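Long-range contacts in poly(ADP-ribose) glycohydrolase (PDB 3SIG), which hydrolyses poly(ADP-ribose), cutting its ribose-ribose glycosidic bonds, and has a macrodomain-like catalytic fold that binds the product ADP-ribose: residues A[9-14]-A[155-160]; A[93-98]-A[172-177]; A[213-218]-A[248-253]. One frame throughout, in Å; residues are numbered along the deposited sequence. Where two conformers were deposited one is given.

Contact 1 (A[9-14]-A[155-160]); sequences AETVEI and VFRDDA
The guanidinium of R157 meets segment 9-14 of helix 2-17 at its edge: OE1 of E10, OG1 of T11 and a water all lie close to its plane, while CD1 of I14 approaches it obliquely. The carboxylate of E10 is nearly coplanar with it, the two planes differing by 4°. Both terminal nitrogens hold the same oxygen: NH2 of R157 is 2.8 Å from OE1 of E10, on the lone pair that faces away from OE2, and NH1 lies 3.2 Å from that OE1 along a more bent bond. The water bridges OE1 of E10 and NH1 of R157, so the salt bridge has a hydrated side. The R157 chain, extended from CG to NE, carries NE out toward the helix. NH2 of R157 also donates to OG1 of T11 (3.0 Å, 152° at the hydrogen). OG1 of T11 in turn donates to the carbonyl O of R117, which also accepts from NE of R157. The ring of F156 is met at its edge by CG2 of T11, 4.0 Å from CZ, and obliquely by CG2 of I14. Y20 meets the same ring from outside the two segments. The contact thus fastens helix 2-17 to the end of strand 147-157, where L163 of the adjoining strand 163-175 packs against I14, F156 and R157.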
loop_
_atom_site.group_PDB
_atom_site.type_symbol
_atom_site.label_atom_id
_atom_site.label_comp_id
_atom_site.label_asym_id
_atom_site.label_seq_id
_atom_site.Cartn_x
_atom_site.Cartn_y
_atom_site.Cartn_z
ATOM N N ALA A 9 17.133 2.346 9.512
ATOM C CA ALA A 9 17.634 1.844 10.771
ATOM C C ALA A 9 17.072 2.647 11.940
ATOM O O ALA A 9 16.795 2.094 13.005
ATOM C CB ALA A 9 19.179 1.873 10.763
ATOM N N GLU A 10 16.971 3.957 11.767
ATOM C CA GLU A 10 16.411 4.799 12.826
ATOM C C GLU A 10 14.947 4.404 13.102
ATOM O O GLU A 10 14.521 4.323 14.250
ATOM C CB GLU A 10 16.472 6.263 12.448
ATOM C CG GLU A 10 16.008 7.186 13.580
ATOM C CD GLU A 10 16.038 8.649 13.203
ATOM O OE1 GLU A 10 15.266 9.073 12.333
ATOM O OE2 GLU A 10 16.836 9.388 13.805
ATOM N N THR A 11 14.204 4.126 12.039
ATOM C CA THR A 11 12.815 3.713 12.210
ATOM C C THR A 11 12.739 2.388 12.966
ATOM O O THR A 11 11.931 2.243 13.887
ATOM C CB THR A 11 12.132 3.635 10.870
ATOM O OG1 THR A 11 11.999 4.962 10.377
ATOM C CG2 THR A 11 10.725 2.989 10.978
ATOM N N VAL A 12 13.578 1.421 12.624
ATOM C CA VAL A 12 13.599 0.199 13.405
ATOM C C VAL A 12 13.926 0.447 14.879
ATOM O O VAL A 12 13.304 -0.170 15.731
ATOM C CB VAL A 12 14.571 -0.798 12.790
ATOM C CG1 VAL A 12 14.871 -1.948 13.787
ATOM C CG2 VAL A 12 13.994 -1.322 11.489
ATOM N N GLU A 13 14.866 1.347 15.179
ATOM C CA GLU A 13 15.182 1.722 16.568
ATOM C C GLU A 13 13.948 2.318 17.261
ATOM O O GLU A 13 13.629 1.986 18.401
ATOM C CB GLU A 13 16.347 2.732 16.645
ATOM C CG GLU A 13 16.618 3.233 18.079
ATOM C CD GLU A 13 17.783 4.234 18.210
ATOM O OE1 GLU A 13 18.522 4.442 17.228
ATOM O OE2 GLU A 13 17.953 4.812 19.306
ATOM N N ILE A 14 13.267 3.196 16.545
ATOM C CA ILE A 14 12.066 3.860 17.059
ATOM C C ILE A 14 11.005 2.828 17.397
ATOM O O ILE A 14 10.357 2.895 18.453
ATOM C CB ILE A 14 11.546 4.914 16.057
ATOM C CG1 ILE A 14 12.449 6.137 16.100
ATOM C CG2 ILE A 14 10.104 5.296 16.358
ATOM C CD1 ILE A 14 12.237 7.051 14.945
ATOM N N VAL A 155 1.852 6.609 11.309
ATOM C CA VAL A 155 2.727 7.214 10.312
ATOM C C VAL A 155 3.346 8.423 10.971
ATOM O O VAL A 155 2.637 9.269 11.536
ATOM C CB VAL A 155 1.938 7.637 9.064
ATOM C CG1 VAL A 155 2.849 8.263 8.025
ATOM C CG2 VAL A 155 1.231 6.455 8.469
ATOM N N PHE A 156 4.665 8.509 10.913
ATOM C CA PHE A 156 5.405 9.503 11.692
ATOM C C PHE A 156 6.564 10.146 10.934
ATOM O O PHE A 156 7.402 10.807 11.582
ATOM C CB PHE A 156 5.869 8.911 13.051
ATOM C CG PHE A 156 6.563 7.568 12.943
ATOM C CD1 PHE A 156 5.880 6.402 13.244
ATOM C CD2 PHE A 156 7.894 7.472 12.563
ATOM C CE1 PHE A 156 6.507 5.175 13.146
ATOM C CE2 PHE A 156 8.518 6.241 12.450
ATOM C CZ PHE A 156 7.818 5.096 12.731
ATOM N N ARG A 157 6.608 10.055 9.597
ATOM C CA ARG A 157 7.532 10.858 8.798
ATOM C C ARG A 157 6.808 11.493 7.632
ATOM O O ARG A 157 5.810 10.921 7.132
ATOM C CB ARG A 157 8.721 10.065 8.241
ATOM C CG ARG A 157 9.603 9.411 9.254
ATOM C CD ARG A 157 10.870 8.866 8.602
ATOM N NE ARG A 157 11.578 8.016 9.529
ATOM C CZ ARG A 157 12.559 8.442 10.298
ATOM N NH1 ARG A 157 12.959 9.692 10.233
ATOM N NH2 ARG A 157 13.141 7.604 11.138
ATOM N N ASP A 158 7.307 12.631 7.157
ATOM C CA ASP A 158 6.843 13.234 5.912
ATOM C C ASP A 158 7.636 12.697 4.715
ATOM O O ASP A 158 8.456 11.818 4.875
ATOM C CB ASP A 158 6.898 14.753 5.992
ATOM C CG ASP A 158 8.315 15.307 6.044
ATOM O OD1 ASP A 158 9.331 14.623 5.799
ATOM O OD2 ASP A 158 8.431 16.534 6.314
ATOM N N ASP A 159 7.406 13.281 3.533
ATOM C CA ASP A 159 7.994 12.767 2.289
ATOM C C ASP A 159 9.528 12.885 2.313
ATOM O O ASP A 159 10.247 12.083 1.698
ATOM C CB ASP A 159 7.437 13.521 1.069
ATOM C CG ASP A 159 5.980 13.190 0.758
ATOM O OD1 ASP A 159 5.490 12.094 1.148
ATOM O OD2 ASP A 159 5.337 14.053 0.099
ATOM N N ALA A 160 10.033 13.858 3.059
ATOM C CA ALA A 160 11.471 14.093 3.117
ATOM C C ALA A 160 12.181 13.245 4.173
ATOM O O ALA A 160 13.415 13.279 4.274
ATOM C CB ALA A 160 11.741 15.564 3.376
HETATM O O HOH W 1 14.987 11.635 11.409
#

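Contact 2 (A[93-98]-A[172-177]). With AR6 ([(2R,3S,4R,5R)-5-(6-aminopurin-9-yl)-3,4-dihydroxy-oxolan-2-yl]methyl [hydroxy-[[(2R,3S,4R,5S)-3,4,5-trihydroxyoxolan-2-yl]methoxy]phosphoryl] hydrogen phosphate), chain B.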
loop_
_atom_site.group_PDB
_atom_site.type_symbol
_atom_site.label_atom_id
_atom_site.label_comp_id
_atom_site.label_asym_id
_atom_site.label_seq_id
_atom_site.Cartn_x
_atom_site.Cartn_y
_atom_site.Cartn_z
ATOM N N ASN A 93 -0.434 -0.739 -0.109
ATOM C CA ASN A 93 1.002 -0.949 -0.153
ATOM C C ASN A 93 1.334 -1.784 -1.366
ATOM O O ASN A 93 0.794 -2.885 -1.524
ATOM C CB ASN A 93 1.408 -1.678 1.139
ATOM C CG ASN A 93 2.859 -2.132 1.139
ATOM O OD1 ASN A 93 3.678 -1.614 0.400
ATOM N ND2 ASN A 93 3.177 -3.140 1.969
ATOM N N PHE A 94 2.194 -1.237 -2.243
ATOM C CA PHE A 94 2.581 -1.909 -3.478
ATOM C C PHE A 94 3.668 -2.916 -3.090
ATOM O O PHE A 94 4.893 -2.698 -3.208
ATOM C CB PHE A 94 3.118 -0.917 -4.508
ATOM C CG PHE A 94 2.193 0.247 -4.829
ATOM C CD1 PHE A 94 0.825 0.235 -4.567
ATOM C CD2 PHE A 94 2.707 1.354 -5.502
ATOM C CE1 PHE A 94 0.019 1.308 -4.912
ATOM C CE2 PHE A 94 1.903 2.442 -5.839
ATOM C CZ PHE A 94 0.565 2.425 -5.537
ATOM N N ALA A 95 3.203 -4.053 -2.591
ATOM C CA ALA A 95 4.010 -4.920 -1.763
ATOM C C ALA A 95 4.960 -5.806 -2.512
ATOM O O ALA A 95 4.654 -6.288 -3.613
ATOM C CB ALA A 95 3.082 -5.787 -0.983
ATOM N N SER A 96 6.080 -6.106 -1.858
ATOM C CA SER A 96 6.900 -7.268 -2.139
ATOM C C SER A 96 6.149 -8.499 -1.663
ATOM O O SER A 96 5.576 -8.548 -0.577
ATOM C CB SER A 96 8.199 -7.172 -1.370
ATOM O OG SER A 96 8.931 -8.404 -1.493
ATOM N N ALA A 97 6.192 -9.560 -2.457
ATOM C CA ALA A 97 5.659 -10.850 -2.038
ATOM C C ALA A 97 6.582 -11.594 -1.083
ATOM O O ALA A 97 6.155 -12.548 -0.429
ATOM C CB ALA A 97 5.411 -11.708 -3.272
ATOM N N GLU A 98 7.837 -11.161 -1.026
ATOM C CA GLU A 98 8.927 -11.953 -0.424
ATOM C C GLU A 98 9.562 -11.328 0.816
ATOM O O GLU A 98 10.110 -12.055 1.635
ATOM C CB GLU A 98 10.034 -12.145 -1.449
ATOM C CG GLU A 98 9.588 -12.906 -2.682
ATOM C CD GLU A 98 10.685 -13.078 -3.738
ATOM O OE1 GLU A 98 11.598 -12.222 -3.834
ATOM O OE2 GLU A 98 10.611 -14.073 -4.483
ATOM N N PHE A 172 -3.278 -0.171 6.329
ATOM C CA PHE A 172 -2.619 -0.622 5.104
ATOM C C PHE A 172 -3.201 -1.924 4.609
ATOM O O PHE A 172 -3.593 -2.804 5.412
ATOM C CB PHE A 172 -1.107 -0.748 5.271
ATOM C CG PHE A 172 -0.389 0.579 5.366
ATOM C CD1 PHE A 172 -0.177 1.360 4.245
ATOM C CD2 PHE A 172 0.026 1.079 6.592
ATOM C CE1 PHE A 172 0.463 2.588 4.341
ATOM C CE2 PHE A 172 0.699 2.306 6.691
ATOM C CZ PHE A 172 0.904 3.052 5.561
ATOM N N LEU A 173 -3.219 -2.041 3.284
ATOM C CA LEU A 173 -3.596 -3.252 2.575
ATOM C C LEU A 173 -2.374 -3.667 1.794
ATOM O O LEU A 173 -1.952 -2.928 0.898
ATOM C CB LEU A 173 -4.750 -2.951 1.618
ATOM C CG LEU A 173 -5.952 -2.221 2.242
ATOM C CD1 LEU A 173 -6.808 -1.491 1.259
ATOM C CD2 LEU A 173 -6.764 -3.201 2.985
ATOM N N THR A 174 -1.829 -4.846 2.125
ATOM C CA THR A 174 -0.581 -5.319 1.541
ATOM C C THR A 174 -0.880 -6.478 0.617
ATOM O O THR A 174 -1.267 -7.558 1.068
ATOM C CB THR A 174 0.410 -5.689 2.678
ATOM O OG1 THR A 174 0.850 -4.471 3.274
ATOM C CG2 THR A 174 1.635 -6.438 2.245
ATOM N N SER A 175 -0.732 -6.215 -0.678
ATOM C CA SER A 175 -1.034 -7.173 -1.721
ATOM C C SER A 175 -0.041 -6.933 -2.843
ATOM O O SER A 175 0.048 -5.817 -3.339
ATOM C CB SER A 175 -2.452 -6.904 -2.246
ATOM O OG SER A 175 -2.747 -7.620 -3.446
ATOM N N PRO A 176 0.723 -7.966 -3.258
ATOM C CA PRO A 176 1.681 -7.743 -4.346
ATOM C C PRO A 176 1.017 -7.863 -5.697
ATOM O O PRO A 176 0.281 -8.808 -5.976
ATOM C CB PRO A 176 2.668 -8.902 -4.162
ATOM C CG PRO A 176 1.809 -10.002 -3.617
ATOM C CD PRO A 176 0.769 -9.344 -2.755
ATOM N N ALA A 177 1.268 -6.895 -6.561
ATOM C CA ALA A 177 0.853 -7.011 -7.955
ATOM C C ALA A 177 1.682 -8.135 -8.576
ATOM O O ALA A 177 2.798 -8.422 -8.123
ATOM C CB ALA A 177 1.085 -5.703 -8.709
HETATM N N1 AR6 B . 3.630 7.284 -3.734
HETATM C C2 AR6 B . 2.855 7.167 -4.808
HETATM N N3 AR6 B . 3.228 6.639 -6.009
HETATM C C4 AR6 B . 4.506 6.195 -6.029
HETATM C C5 AR6 B . 5.383 6.291 -4.892
HETATM C C6 AR6 B . 4.860 6.850 -3.756
HETATM N N6 AR6 B . 5.666 6.995 -2.626
HETATM N N7 AR6 B . 6.629 5.698 -5.303
HETATM C C8 AR6 B . 6.485 5.349 -6.537
HETATM N N9 AR6 B . 5.251 5.610 -7.055
HETATM P PA AR6 B . 6.537 0.723 -7.116
HETATM P PB AR6 B . 5.515 -1.992 -7.793
HETATM C "C1'" AR6 B . 4.661 5.357 -8.367
HETATM O O1A AR6 B . 7.561 0.573 -8.183
HETATM O O1B AR6 B . 4.224 -2.611 -7.294
HETATM C C1D AR6 B . 9.235 -2.508 -3.967
HETATM O O1D AR6 B . 10.603 -2.783 -3.849
HETATM C "C2'" AR6 B . 5.669 5.288 -9.494
HETATM O "O2'" AR6 B . 5.112 5.814 -10.666
HETATM O O2A AR6 B . 7.009 1.036 -5.719
HETATM O O2B AR6 B . 5.697 -1.821 -9.263
HETATM C C2D AR6 B . 8.501 -3.593 -3.282
HETATM O O2D AR6 B . 8.934 -3.951 -2.016
HETATM C "C3'" AR6 B . 5.873 3.824 -9.640
HETATM O "O3'" AR6 B . 6.218 3.458 -10.936
HETATM O O3A AR6 B . 5.592 -0.555 -7.104
HETATM C C3D AR6 B . 8.227 -4.585 -4.330
HETATM O O3D AR6 B . 9.347 -5.430 -4.304
HETATM C "C4'" AR6 B . 4.561 3.212 -9.239
HETATM O "O4'" AR6 B . 3.929 4.159 -8.406
HETATM C C4D AR6 B . 8.148 -3.749 -5.558
HETATM O O4D AR6 B . 8.872 -2.549 -5.332
HETATM C "C5'" AR6 B . 4.643 1.857 -8.549
HETATM O "O5'" AR6 B . 5.504 1.922 -7.424
HETATM C C5D AR6 B . 6.718 -3.429 -5.992
HETATM O O5D AR6 B . 6.775 -2.769 -7.243
HETATM O O HOH W 2 3.034 -4.661 -5.745
#
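N93 and T174 lie side by side on neighbouring parallel strands, their side chains pointing the same way. From N93, CB sits 3.6 Å from both OG1 of T174 and the carbonyl O of L173. CG is anti to the backbone N (chi1 172°), and beyond it the amide nitrogen ND2 reaches OG1 of T174 at 3.0 Å. This bond is nearly straight, 164° at the hydrogen, and the hydroxyl oxygen lies close to the amide plane. ND2 also touches CG2 of T174, and it donates to OE2 of E112. The backbone N of N93 donates to O of L173 at 2.8 Å, continuing the ladder between the strands.

Further on, the chains part from regular pairing. CB of A95 packs on CG2 of T174, 3.6 Å away, and O of A95 lies 3.3 Å from CB of P176, whose CA also makes a CA-H...O contact with it. The pyrrolidine then meets CB of A97 through CG. The inverse gamma turn centred on F94 and the ST turn of S96, whose OG accepts from N of E98, shape the loop that follows the strand.

This loop belongs to the ADP-ribose pocket. The edge of the F94 ring faces O5' of the ligand, and CB of S96 lies 3.4 Å from O2D. One water joins both segments to the diphosphate, donating to O of A95 and to O1B while accepting from N of A177. E112, bound by N of S96 and by ND2 of N93, also hydrogen-bonds the ligand. The amide of N93 therefore acts as a second-shell group, consistent with a role in orienting the E112 carboxylate.

Contact 3 (A[213-218]-A[248-253])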
loop_
_atom_site.group_PDB
_atom_site.type_symbol
_atom_site.label_atom_id
_atom_site.label_comp_id
_atom_site.label_asym_id
_atom_site.label_seq_id
_atom_site.Cartn_x
_atom_site.Cartn_y
_atom_site.Cartn_z
ATOM N N ARG A 213 -14.118 3.814 4.070
ATOM C CA ARG A 213 -14.830 4.484 3.015
ATOM C C ARG A 213 -13.948 5.392 2.176
ATOM O O ARG A 213 -14.375 5.847 1.120
ATOM C CB ARG A 213 -15.964 5.310 3.593
ATOM C CG ARG A 213 -16.937 4.530 4.477
ATOM C CD ARG A 213 -18.155 4.087 3.699
ATOM N NE ARG A 213 -18.953 5.225 3.246
ATOM C CZ ARG A 213 -19.379 5.400 1.995
ATOM N NH1 ARG A 213 -19.089 4.511 1.055
ATOM N NH2 ARG A 213 -20.101 6.470 1.682
ATOM N N ARG A 214 -12.717 5.632 2.609
ATOM C CA ARG A 214 -11.778 6.467 1.855
ATOM C C ARG A 214 -10.467 5.692 1.637
ATOM O O ARG A 214 -9.922 5.099 2.577
ATOM C CB ARG A 214 -11.537 7.791 2.600
ATOM C CG ARG A 214 -12.835 8.545 2.793
ATOM C CD ARG A 214 -12.650 9.952 3.348
ATOM N NE ARG A 214 -12.042 9.907 4.678
ATOM C CZ ARG A 214 -11.252 10.845 5.184
ATOM N NH1 ARG A 214 -11.009 11.956 4.522
ATOM N NH2 ARG A 214 -10.722 10.653 6.382
ATOM N N LEU A 215 -10.036 5.668 0.370
ATOM C CA LEU A 215 -8.890 4.894 -0.067
ATOM C C LEU A 215 -7.846 5.733 -0.730
ATOM O O LEU A 215 -8.134 6.714 -1.445
ATOM C CB LEU A 215 -9.285 3.859 -1.091
ATOM C CG LEU A 215 -10.488 2.984 -0.753
ATOM C CD1 LEU A 215 -10.751 1.994 -1.898
ATOM C CD2 LEU A 215 -10.371 2.251 0.570
ATOM N N VAL A 216 -6.626 5.282 -0.569
ATOM C CA VAL A 216 -5.516 5.810 -1.358
ATOM C C VAL A 216 -4.943 4.645 -2.166
ATOM O O VAL A 216 -4.356 3.716 -1.590
ATOM C CB VAL A 216 -4.419 6.488 -0.514
ATOM C CG1 VAL A 216 -3.326 7.003 -1.425
ATOM C CG2 VAL A 216 -4.995 7.652 0.332
ATOM N N LEU A 217 -5.152 4.713 -3.470
ATOM C CA LEU A 217 -4.681 3.728 -4.446
ATOM C C LEU A 217 -3.664 4.426 -5.347
ATOM O O LEU A 217 -3.229 5.550 -5.067
ATOM C CB LEU A 217 -5.862 3.192 -5.280
ATOM C CG LEU A 217 -7.003 2.584 -4.462
ATOM C CD1 LEU A 217 -8.137 2.145 -5.381
ATOM C CD2 LEU A 217 -6.537 1.439 -3.616
ATOM N N GLY A 218 -3.218 3.761 -6.393
ATOM C CA GLY A 218 -2.208 4.354 -7.275
ATOM C C GLY A 218 -1.789 3.336 -8.310
ATOM O O GLY A 218 -2.518 2.367 -8.587
ATOM N N GLY A 248 -19.793 3.393 -6.423
ATOM C CA GLY A 248 -20.510 4.065 -5.357
ATOM C C GLY A 248 -20.315 3.547 -3.949
ATOM O O GLY A 248 -20.924 4.069 -3.027
ATOM N N ARG A 249 -19.445 2.554 -3.753
ATOM C CA ARG A 249 -19.280 1.936 -2.455
ATOM C C ARG A 249 -18.265 2.626 -1.559
ATOM O O ARG A 249 -18.237 2.406 -0.345
ATOM C CB ARG A 249 -18.910 0.470 -2.612
ATOM C CG ARG A 249 -20.039 -0.318 -3.217
ATOM C CD ARG A 249 -19.901 -1.798 -2.966
ATOM N NE ARG A 249 -20.737 -2.532 -3.907
ATOM C CZ ARG A 249 -22.057 -2.654 -3.807
ATOM N NH1 ARG A 249 -22.703 -2.100 -2.791
ATOM N NH2 ARG A 249 -22.729 -3.337 -4.725
ATOM N N PHE A 250 -17.408 3.436 -2.153
ATOM C CA PHE A 250 -16.474 4.219 -1.370
ATOM C C PHE A 250 -16.905 5.683 -1.433
ATOM O O PHE A 250 -17.548 6.118 -2.394
ATOM C CB PHE A 250 -15.028 4.032 -1.856
ATOM C CG PHE A 250 -14.548 2.633 -1.699
ATOM C CD1 PHE A 250 -14.179 2.168 -0.446
ATOM C CD2 PHE A 250 -14.565 1.755 -2.752
ATOM C CE1 PHE A 250 -13.772 0.851 -0.254
ATOM C CE2 PHE A 250 -14.143 0.422 -2.576
ATOM C CZ PHE A 250 -13.770 -0.038 -1.337
ATOM N N ALA A 251 -16.563 6.435 -0.401
ATOM C CA ALA A 251 -16.831 7.888 -0.388
ATOM C C ALA A 251 -15.806 8.665 -1.219
ATOM O O ALA A 251 -16.124 9.632 -1.897
ATOM C CB ALA A 251 -16.859 8.416 1.039
ATOM N N HIS A 252 -14.543 8.246 -1.164
ATOM C CA HIS A 252 -13.442 9.001 -1.752
ATOM C C HIS A 252 -12.309 8.037 -2.073
ATOM O O HIS A 252 -11.904 7.235 -1.223
ATOM C CB HIS A 252 -12.988 10.038 -0.735
ATOM C CG HIS A 252 -12.007 11.057 -1.232
ATOM N ND1 HIS A 252 -11.547 12.068 -0.412
ATOM C CD2 HIS A 252 -11.378 11.228 -2.419
ATOM C CE1 HIS A 252 -10.676 12.813 -1.068
ATOM N NE2 HIS A 252 -10.571 12.341 -2.296
ATOM N N VAL A 253 -11.889 8.053 -3.324
ATOM C CA VAL A 253 -10.728 7.287 -3.775
ATOM C C VAL A 253 -9.752 8.245 -4.399
ATOM O O VAL A 253 -10.115 9.009 -5.325
ATOM C CB VAL A 253 -11.118 6.256 -4.813
ATOM C CG1 VAL A 253 -9.893 5.530 -5.365
ATOM C CG2 VAL A 253 -12.116 5.236 -4.207
HETATM O O HOH W 3 -12.211 13.052 2.222
#
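L215, in the conformer given, sets a methyl group over the ring of F250 on the tight side of the contact. Its CD1 lies 3.5 Å from the ring centroid and 6° off the ring normal, a CH-pi contact, with the two side chains crossing at about a right angle; a second conformer was deposited, so this fit describes one copy. The same CD1 meets CG2 of V253, and CD1 of L217 extends the apolar row at 3.8 Å from CG1 of V253. L204 and A207 of helix 189-209 pack against L215.

Between the parallel strands, N of L215 donates to O of H252 at 2.9 Å. O of R213 accepts from N of A251 at 2.7 Å and, weakly, from N of H252. The R214/H252 face is polar, with one water bridging NH1 of R214 and ND1 of H252. R214 is bound further by D87 and the carbonyl of L81, and NE2 of H252 by E68. The solvent side lies at exposed G248 and R249 and partly exposed R213. The R213 chain is bent at chi2 (-96°), which sets CD, and again at chi3. NH1 of R213 lies 2.7 Å from O of R249, while N of A251 lies over one guanidinium face.

Were the histidine protonated, the D87 carboxylate, paired with R214, and E68, bonded to H252, would probably offset the repulsion between them.

In the fold
All three contacts reach the same mixed sheet. Contact 2, its centre about 6 Å from that of the chain, joins strands 163-175 and 90-94 and carries F94, A95 and S96 of the ADP-ribose pocket. Contact 3 pairs the next two strands in order, and it touches contact 2 where CZ of F94 lies 3.7 Å from C of G218. Contact 1 brings the N-terminal helix to strand 147-157, beyond strand 163-175; its centre is about 19 Å from that of contact 2 and about 26 Å from that of contact 3. Neither flanking contact meets the ligand: the side chains of R157 and L217 stand about 12 Å and 10 Å from it.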